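Local structure of glycosyl hyrolase, family 3 (Deinococcus radiodurans, 3TEV) at residues Val113-Ala118 and His168-Val173; Ile259-Met264 and Leu289-Gly294. The protein probably hydrolyses O-glycosyl bonds in carbohydrates, as a member of glycosyl hydrolase family 3. All blocks are in the same frame, centred on the assembly; numbering follows the deposited sequence.

Contact 1. Residues Val113-Ala118 and His168-Val173; sequences VNAALA and HTREGV
The imidazole of H168 and the amide of N114 cross obliquely, their planes 53° apart, where two helices on the outside of a TIM barrel meet: helix 107-124 and the C-terminal end of helix 154-169, which a Schellman motif closes. N114 OD1 lies in the ring plane at the edge and comes to 3.2 Å from H168 CE1, while N114 O lies over one face, toward the rim. N114 ND2 is hydrogen-bonded to T110 O. H168 is held in its own right, ND1 on A164 O and NE2 on N129 ND2, which should fix the rotation of the ring. A118 CB points at the other segment and touches both H168 and E171, 3.8 Å from H168 CD2 and 3.7 Å from E171 CB. R170 runs extended from CG to NE and lays one face of its guanidinium over A115 CB, with NH2 3.5 Å from that methyl. Acid groups hold this flat group: NE pairs with E111, NH2 with D112, and NH1 with E171 OE2 at 3.2 Å, an oxygen that also binds R119. E171 CG, anti to its carbonyl carbon (chi1 -63°), rests 3.4 Å from A115 O. In the Schellman motif G172, at positive phi, sends its N to T169 O and V173 N binds H168 O; E171 N shares that oxygen. V173 then sets CG2 3.4 Å from A118 O.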
loop_
_atom_site.group_PDB
_atom_site.type_symbol
_atom_site.label_atom_id
_atom_site.label_comp_id
_atom_site.label_asym_id
_atom_site.label_seq_id
_atom_site.Cartn_x
_atom_site.Cartn_y
_atom_site.Cartn_z
ATOM N N VAL A 113 -15.289 11.701 -9.274
ATOM C CA VAL A 113 -14.197 12.514 -8.711
ATOM C C VAL A 113 -12.881 11.710 -8.688
ATOM O O VAL A 113 -11.798 12.226 -8.985
ATOM C CB VAL A 113 -14.548 13.037 -7.289
ATOM C CG1 VAL A 113 -13.309 13.598 -6.584
ATOM C CG2 VAL A 113 -15.663 14.091 -7.366
ATOM N N ASN A 114 -12.990 10.437 -8.351
ATOM C CA ASN A 114 -11.838 9.549 -8.405
ATOM C C ASN A 114 -11.385 9.272 -9.845
ATOM O O ASN A 114 -10.178 9.152 -10.122
ATOM C CB ASN A 114 -12.116 8.276 -7.595
ATOM C CG ASN A 114 -11.951 8.510 -6.091
ATOM O OD1 ASN A 114 -10.847 8.388 -5.558
ATOM N ND2 ASN A 114 -13.041 8.872 -5.409
ATOM N N ALA A 115 -12.347 9.207 -10.763
ATOM C CA ALA A 115 -12.020 9.025 -12.166
ATOM C C ALA A 115 -11.217 10.208 -12.670
ATOM O O ALA A 115 -10.226 10.010 -13.373
ATOM C CB ALA A 115 -13.259 8.823 -13.001
ATOM N N ALA A 116 -11.618 11.430 -12.297
ATOM C CA ALA A 116 -10.868 12.636 -12.704
ATOM C C ALA A 116 -9.478 12.684 -12.082
ATOM O O ALA A 116 -8.526 13.090 -12.723
ATOM C CB ALA A 116 -11.612 13.879 -12.352
ATOM N N LEU A 117 -9.369 12.283 -10.825
ATOM C CA LEU A 117 -8.082 12.247 -10.178
ATOM C C LEU A 117 -7.177 11.231 -10.891
ATOM O O LEU A 117 -6.006 11.500 -11.159
ATOM C CB LEU A 117 -8.246 11.921 -8.691
ATOM C CG LEU A 117 -6.981 11.497 -7.934
ATOM C CD1 LEU A 117 -5.837 12.569 -8.024
ATOM C CD2 LEU A 117 -7.328 11.141 -6.471
ATOM N N ALA A 118 -7.735 10.075 -11.220
ATOM C CA ALA A 118 -6.956 9.025 -11.889
ATOM C C ALA A 118 -6.477 9.463 -13.290
ATOM O O ALA A 118 -5.339 9.154 -13.680
ATOM C CB ALA A 118 -7.733 7.712 -11.938
ATOM N N HIS A 168 -10.725 4.592 -10.379
ATOM C CA HIS A 168 -9.309 4.415 -10.686
ATOM C C HIS A 168 -9.124 3.330 -11.741
ATOM O O HIS A 168 -8.478 3.530 -12.757
ATOM C CB HIS A 168 -8.517 4.079 -9.416
ATOM C CG HIS A 168 -8.161 5.280 -8.607
ATOM N ND1 HIS A 168 -9.022 5.839 -7.689
ATOM C CD2 HIS A 168 -7.053 6.059 -8.610
ATOM C CE1 HIS A 168 -8.454 6.904 -7.148
ATOM N NE2 HIS A 168 -7.258 7.061 -7.693
ATOM N N THR A 169 -9.705 2.176 -11.465
ATOM C CA THR A 169 -9.626 1.003 -12.307
ATOM C C THR A 169 -10.026 1.307 -13.745
ATOM O O THR A 169 -9.291 0.975 -14.685
ATOM C CB THR A 169 -10.496 -0.102 -11.686
ATOM O OG1 THR A 169 -9.793 -0.651 -10.562
ATOM C CG2 THR A 169 -10.745 -1.211 -12.655
ATOM N N ARG A 170 -11.166 1.974 -13.925
ATOM C CA ARG A 170 -11.617 2.284 -15.278
ATOM C C ARG A 170 -10.734 3.320 -15.998
ATOM O O ARG A 170 -10.792 3.424 -17.223
ATOM C CB ARG A 170 -13.106 2.674 -15.309
ATOM C CG ARG A 170 -13.453 4.043 -14.728
ATOM C CD ARG A 170 -14.978 4.192 -14.769
ATOM N NE ARG A 170 -15.589 5.431 -14.278
ATOM C CZ ARG A 170 -15.578 6.606 -14.919
ATOM N NH1 ARG A 170 -14.866 6.745 -16.050
ATOM N NH2 ARG A 170 -16.253 7.660 -14.410
ATOM N N GLU A 171 -9.919 4.067 -15.245
ATOM C CA GLU A 171 -9.002 5.029 -15.851
ATOM C C GLU A 171 -7.561 4.498 -15.969
ATOM O O GLU A 171 -6.644 5.245 -16.327
ATOM C CB GLU A 171 -9.039 6.390 -15.140
ATOM C CG GLU A 171 -10.414 7.142 -15.189
ATOM C CD GLU A 171 -10.889 7.566 -16.591
ATOM O OE1 GLU A 171 -10.182 7.336 -17.599
ATOM O OE2 GLU A 171 -12.004 8.140 -16.694
ATOM N N GLY A 172 -7.352 3.216 -15.685
ATOM C CA GLY A 172 -6.010 2.642 -15.782
ATOM C C GLY A 172 -5.017 2.998 -14.677
ATOM O O GLY A 172 -3.818 2.980 -14.916
ATOM N N VAL A 173 -5.497 3.314 -13.474
ATOM C CA VAL A 173 -4.626 3.513 -12.324
ATOM C C VAL A 173 -5.013 2.461 -11.281
ATOM O O VAL A 173 -6.215 2.282 -10.988
ATOM C CB VAL A 173 -4.784 4.941 -11.715
ATOM C CG1 VAL A 173 -4.034 5.075 -10.392
ATOM C CG2 VAL A 173 -4.327 6.015 -12.690
#

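Contact 2. Residues Ile259-Met264 and Leu289-Gly294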
loop_
_atom_site.group_PDB
_atom_site.type_symbol
_atom_site.label_atom_id
_atom_site.label_comp_id
_atom_site.label_asym_id
_atom_site.label_seq_id
_atom_site.Cartn_x
_atom_site.Cartn_y
_atom_site.Cartn_z
ATOM N N ILE A 259 -0.269 -7.479 -1.768
ATOM C CA ILE A 259 -0.258 -6.978 -0.400
ATOM C C ILE A 259 1.004 -6.167 -0.195
ATOM O O ILE A 259 2.101 -6.672 -0.441
ATOM C CB ILE A 259 -0.321 -8.107 0.605
ATOM C CG1 ILE A 259 -1.621 -8.899 0.406
ATOM C CG2 ILE A 259 -0.178 -7.563 2.036
ATOM C CD1 ILE A 259 -1.705 -10.175 1.252
ATOM N N VAL A 260 0.852 -4.907 0.219
ATOM C CA VAL A 260 1.993 -4.032 0.476
ATOM C C VAL A 260 1.969 -3.626 1.958
ATOM O O VAL A 260 0.901 -3.445 2.513
ATOM C CB VAL A 260 2.031 -2.788 -0.505
ATOM C CG1 VAL A 260 0.772 -1.956 -0.375
ATOM C CG2 VAL A 260 3.254 -1.890 -0.240
ATOM N N THR A 261 3.132 -3.521 2.599
ATOM C CA THR A 261 3.193 -3.098 4.000
ATOM C C THR A 261 3.070 -1.592 4.074
ATOM O O THR A 261 3.551 -0.896 3.167
ATOM C CB THR A 261 4.561 -3.324 4.584
ATOM O OG1 THR A 261 5.473 -2.371 3.971
ATOM C CG2 THR A 261 5.017 -4.750 4.356
ATOM N N ASP A 262 2.480 -1.065 5.146
ATOM C CA ASP A 262 2.593 0.369 5.408
ATOM C C ASP A 262 4.087 0.728 5.558
ATOM O O ASP A 262 4.949 -0.156 5.721
ATOM C CB ASP A 262 1.799 0.739 6.674
ATOM C CG ASP A 262 1.413 2.237 6.745
ATOM O OD1 ASP A 262 2.003 3.066 6.024
ATOM O OD2 ASP A 262 0.505 2.584 7.542
ATOM N N SER A 263 4.397 2.021 5.501
ATOM C CA SER A 263 5.778 2.507 5.624
ATOM C C SER A 263 6.544 1.889 6.823
ATOM O O SER A 263 6.087 1.987 7.971
ATOM C CB SER A 263 5.752 4.030 5.752
ATOM O OG SER A 263 7.014 4.527 6.185
HETATM N N MSE A 264 7.701 1.270 6.578
HETATM C CA MSE A 264 8.435 0.651 7.705
HETATM C C MSE A 264 9.203 1.661 8.582
HETATM O O MSE A 264 9.801 1.275 9.590
HETATM C CB MSE A 264 9.367 -0.470 7.234
HETATM C CG MSE A 264 8.709 -1.541 6.367
HETATM SE SE MSE A 264 7.206 -2.482 7.210
HETATM C CE MSE A 264 8.104 -3.444 8.654
ATOM N N LEU A 289 5.257 -6.890 -1.186
ATOM C CA LEU A 289 5.967 -5.624 -1.409
ATOM C C LEU A 289 6.189 -4.940 -0.069
ATOM O O LEU A 289 5.251 -4.795 0.724
ATOM C CB LEU A 289 5.131 -4.685 -2.318
ATOM C CG LEU A 289 5.824 -3.399 -2.833
ATOM C CD1 LEU A 289 7.157 -3.703 -3.605
ATOM C CD2 LEU A 289 4.888 -2.582 -3.723
ATOM N N VAL A 290 7.423 -4.516 0.187
ATOM C CA VAL A 290 7.723 -3.796 1.415
ATOM C C VAL A 290 8.044 -2.336 1.087
ATOM O O VAL A 290 8.894 -2.052 0.235
ATOM C CB VAL A 290 8.910 -4.471 2.170
ATOM C CG1 VAL A 290 9.385 -3.598 3.341
ATOM C CG2 VAL A 290 8.499 -5.849 2.678
HETATM N N MSE A 291 7.346 -1.411 1.746
HETATM C CA MSE A 291 7.672 0.011 1.632
HETATM C C MSE A 291 8.898 0.300 2.468
HETATM O O MSE A 291 8.805 0.338 3.672
HETATM C CB MSE A 291 6.535 0.891 2.117
HETATM C CG MSE A 291 5.329 0.786 1.235
HETATM SE SE MSE A 291 3.993 2.136 1.616
HETATM C CE MSE A 291 5.046 3.547 0.771
ATOM N N ALA A 292 10.029 0.544 1.838
ATOM C CA ALA A 292 11.265 0.770 2.550
ATOM C C ALA A 292 11.627 2.252 2.402
ATOM O O ALA A 292 12.474 2.624 1.583
ATOM C CB ALA A 292 12.358 -0.148 1.965
ATOM N N LEU A 293 10.952 3.107 3.163
ATOM C CA LEU A 293 11.104 4.549 3.000
ATOM C C LEU A 293 12.199 5.080 3.905
ATOM O O LEU A 293 12.443 4.535 4.987
ATOM C CB LEU A 293 9.799 5.272 3.314
ATOM C CG LEU A 293 8.507 4.815 2.609
ATOM C CD1 LEU A 293 7.396 5.820 2.912
ATOM C CD2 LEU A 293 8.663 4.610 1.096
ATOM N N GLY A 294 12.859 6.143 3.469
ATOM C CA GLY A 294 13.881 6.790 4.298
ATOM C C GLY A 294 15.132 7.049 3.497
ATOM O O GLY A 294 15.144 6.860 2.274
#
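T261 turns OG1 between its own N and carbonyl carbon (chi1 70°), facing M291 N, and selenomethionine M291 sets CG anti to its carbonyl carbon, against T261 O at 3.1 Å. The two belong to neighbouring parallel strands of the TIM barrel, joined by a beta-alpha-beta crossover. Pairing starts in the backbone, with T261 N giving a bond to L289 O (3.1 Å) and L289 N a weak one to I259 O. Beyond V260 and L289 the strands are linked through a side chain: M291 N donates to T261 OG1 (3.1 Å, 162°), which in turn donates to D262 O from above the carbonyl plane. A valine in place of T261 would probably leave M291 N without its acceptor and D262 O without this donor, weakening the join at the strand ends. V260 CG2 packs on M291 CG and L289 CD2, close to M223 of strand 221-224. T261, V290 and selenomethionine M264 meet helix 275-285, the M264 and V290 side chains crossing at about a right angle. Further on, M264 N donates to M291 O at 3.2 Å, and L293 CD1 rests 3.5 Å from S263 OG.

Overall arrangement
Read from the N terminus, contact 1 comes first, closing a loop of 49 residues that includes strand 128-129 and most of helix 154-169; it ties two outer helices together just before the chain enters strand 174-180. Contact 2 follows in series, neither nesting with the first nor crossing it. Its shorter loop of 24 residues carries helices 267-272 and 275-285. It joins strands 258-261 and 290-291, whose other neighbours are 221-224 and 22-24, and so closes the ring of barrel strands. The two centres lie 23 Å apart and the nearest atoms about 13 Å, contact 1 in the helical layer and contact 2 nearer the centre of the chain.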